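Local coordinates for uncharacterized protein (Danio rerio, PDB 5HBA), which is the A-chain globular domain of complement C1q, a secreted innate-immunity protein that probably recognises targets so as to start the classical complement pathway, at residues 7-12 with 121-126. Numbering follows the deposited sequence.
Sequences SVLRNE and RLYAVF
In the jelly-roll sandwich of the C1q domain, strand 5-10 pairs antiparallel with the C-terminal strand 120-133. Val-8 with Phe-126 and Arg-10 with Ala-124 are hydrogen-bonded pairs, each joined by two N-H...O bonds, Val-8 N lying 2.9 Å from Phe-126 O.

Leu-9, Tyr-123 and Val-125 occupy the face turned to a second subunit, whose Leu-76 packs on Leu-9 and Tyr-123, so large, mostly apolar groups suit it, the tyrosine adding a polar tip. Tyr-123 has CG anti to the backbone N (chi1 177°), and its ring crosses Leu-9 obliquely, CE1 3.8 Å from CD1; the same methyl meets CG2 of Val-125, its direct partner in a non-hydrogen-bonded pair. Asn-11 OD1 lies at the ring's edge, the amide plane turned 81° from the ring. An alanine at Tyr-123, lacking ring and hydroxyl, would probably leave Leu-9 less well packed and weaken the hold on the second subunit, where the hydroxyl makes a weak hydrogen bond to Ser-77 O.

On the inward face, branched Val-8 runs alongside Phe-126, CG2 3.6 Å from CB, while the phenylalanine ring reaches Phe-6 and Phe-54. Small Ala-124 leaves room for Arg-10, whose extended chain passes Leu-122 O. Its buried guanidinium donates to Thr-23 O and Ser-14 O; the Glu-12 carboxylate lies above its plane, a long, charge-only salt bridge (Arg-10 NH1 to Glu-12 OE2 3.7 Å) likely to ease burial of the charge.

Past the strand pairing, a water accepts from Arg-10 NE and Leu-122 N, and Arg-121, bent at chi3 (53°), brings NE and NH2 each 3.0 Å from Glu-12 O in two weak hydrogen bonds.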
loop_
_atom_site.group_PDB
_atom_site.type_symbol
_atom_site.label_atom_id
_atom_site.label_comp_id
_atom_site.label_asym_id
_atom_site.label_seq_id
_atom_site.Cartn_x
_atom_site.Cartn_y
_atom_site.Cartn_z
ATOM N N SER A 7 7.677 -8.061 8.167
ATOM C CA SER A 7 8.027 -6.725 7.730
ATOM C C SER A 7 9.546 -6.642 7.728
ATOM O O SER A 7 10.192 -6.769 8.789
ATOM C CB SER A 7 7.434 -5.685 8.682
ATOM O OG SER A 7 7.748 -4.379 8.247
ATOM N N VAL A 8 10.121 -6.458 6.544
ATOM C CA VAL A 8 11.580 -6.410 6.401
ATOM C C VAL A 8 12.031 -5.105 5.755
ATOM O O VAL A 8 11.347 -4.563 4.881
ATOM C CB VAL A 8 12.118 -7.630 5.601
ATOM C CG1 VAL A 8 11.950 -8.904 6.421
ATOM C CG2 VAL A 8 11.378 -7.757 4.256
ATOM N N LEU A 9 13.181 -4.600 6.204
ATOM C CA LEU A 9 13.678 -3.294 5.778
ATOM C C LEU A 9 15.047 -3.385 5.111
ATOM O O LEU A 9 15.932 -4.123 5.558
ATOM C CB LEU A 9 13.748 -2.352 6.989
ATOM C CG LEU A 9 14.535 -1.037 6.914
ATOM C CD1 LEU A 9 13.900 -0.024 5.969
ATOM C CD2 LEU A 9 14.691 -0.439 8.307
ATOM N N ARG A 10 15.217 -2.635 4.031
ATOM C CA ARG A 10 16.525 -2.507 3.406
ATOM C C ARG A 10 16.945 -1.058 3.523
ATOM O O ARG A 10 16.278 -0.184 2.965
ATOM C CB ARG A 10 16.487 -2.891 1.923
ATOM C CG ARG A 10 17.863 -2.762 1.259
ATOM C CD ARG A 10 17.820 -2.939 -0.256
ATOM N NE ARG A 10 19.147 -2.703 -0.818
ATOM C CZ ARG A 10 20.040 -3.661 -1.061
ATOM N NH1 ARG A 10 19.737 -4.933 -0.814
ATOM N NH2 ARG A 10 21.230 -3.346 -1.567
ATOM N N ASN A 11 18.026 -0.811 4.266
ATOM C CA ASN A 11 18.597 0.525 4.411
ATOM C C ASN A 11 20.110 0.404 4.525
ATOM O O ASN A 11 20.641 0.213 5.615
ATOM C CB ASN A 11 18.040 1.241 5.647
ATOM C CG ASN A 11 18.447 2.718 5.706
ATOM O OD1 ASN A 11 18.704 3.346 4.683
ATOM N ND2 ASN A 11 18.496 3.271 6.910
ATOM N N GLU A 12 20.794 0.493 3.387
ATOM C CA GLU A 12 22.225 0.206 3.321
ATOM C C GLU A 12 22.901 0.922 2.153
ATOM O O GLU A 12 22.230 1.435 1.242
ATOM C CB GLU A 12 22.461 -1.311 3.233
ATOM C CG GLU A 12 21.602 -2.011 2.193
ATOM C CD GLU A 12 21.771 -3.527 2.190
ATOM O OE1 GLU A 12 22.816 -4.009 1.712
ATOM O OE2 GLU A 12 20.849 -4.243 2.642
ATOM N N ARG A 121 21.580 2.257 -5.078
ATOM C CA ARG A 121 21.095 2.063 -3.720
ATOM C C ARG A 121 19.581 2.009 -3.737
ATOM O O ARG A 121 18.925 2.637 -4.593
ATOM C CB ARG A 121 21.530 3.208 -2.798
ATOM C CG ARG A 121 23.023 3.335 -2.593
ATOM C CD ARG A 121 23.324 4.358 -1.481
ATOM N NE ARG A 121 22.579 4.031 -0.262
ATOM C CZ ARG A 121 22.643 4.715 0.881
ATOM N NH1 ARG A 121 23.428 5.782 0.987
ATOM N NH2 ARG A 121 21.921 4.325 1.925
ATOM N N LEU A 122 19.013 1.264 -2.794
ATOM C CA LEU A 122 17.561 1.119 -2.750
ATOM C C LEU A 122 17.060 1.020 -1.319
ATOM O O LEU A 122 17.461 0.128 -0.571
ATOM C CB LEU A 122 17.123 -0.117 -3.537
ATOM C CG LEU A 122 15.641 -0.517 -3.490
ATOM C CD1 LEU A 122 14.795 0.397 -4.380
ATOM C CD2 LEU A 122 15.488 -1.982 -3.917
ATOM N N TYR A 123 16.176 1.940 -0.943
ATOM C CA TYR A 123 15.509 1.872 0.342
ATOM C C TYR A 123 14.234 1.084 0.118
ATOM O O TYR A 123 13.502 1.361 -0.833
ATOM C CB TYR A 123 15.172 3.277 0.811
ATOM C CG TYR A 123 14.411 3.361 2.112
ATOM C CD1 TYR A 123 15.076 3.310 3.337
ATOM C CD2 TYR A 123 13.030 3.535 2.119
ATOM C CE1 TYR A 123 14.376 3.417 4.537
ATOM C CE2 TYR A 123 12.326 3.635 3.308
ATOM C CZ TYR A 123 13.003 3.572 4.507
ATOM O OH TYR A 123 12.307 3.673 5.686
ATOM N N ALA A 124 13.974 0.080 0.950
ATOM C CA ALA A 124 12.777 -0.733 0.731
ATOM C C ALA A 124 12.188 -1.308 2.009
ATOM O O ALA A 124 12.921 -1.801 2.863
ATOM C CB ALA A 124 13.076 -1.859 -0.285
ATOM N N VAL A 125 10.864 -1.225 2.129
ATOM C CA VAL A 125 10.115 -1.910 3.178
ATOM C C VAL A 125 9.192 -2.911 2.483
ATOM O O VAL A 125 8.419 -2.538 1.603
ATOM C CB VAL A 125 9.288 -0.913 4.040
ATOM C CG1 VAL A 125 8.481 -1.659 5.098
ATOM C CG2 VAL A 125 10.212 0.110 4.729
ATOM N N PHE A 126 9.306 -4.186 2.840
ATOM C CA PHE A 126 8.529 -5.244 2.199
ATOM C C PHE A 126 7.715 -5.900 3.302
ATOM O O PHE A 126 8.277 -6.358 4.309
ATOM C CB PHE A 126 9.486 -6.264 1.568
ATOM C CG PHE A 126 8.822 -7.298 0.690
ATOM C CD1 PHE A 126 7.551 -7.092 0.153
ATOM C CD2 PHE A 126 9.482 -8.492 0.399
ATOM C CE1 PHE A 126 6.957 -8.051 -0.663
ATOM C CE2 PHE A 126 8.888 -9.457 -0.423
ATOM C CZ PHE A 126 7.620 -9.236 -0.948
HETATM O O HOH W 1 20.682 -0.043 -0.871
HETATM O O HOH W 2 19.221 1.404 1.127
#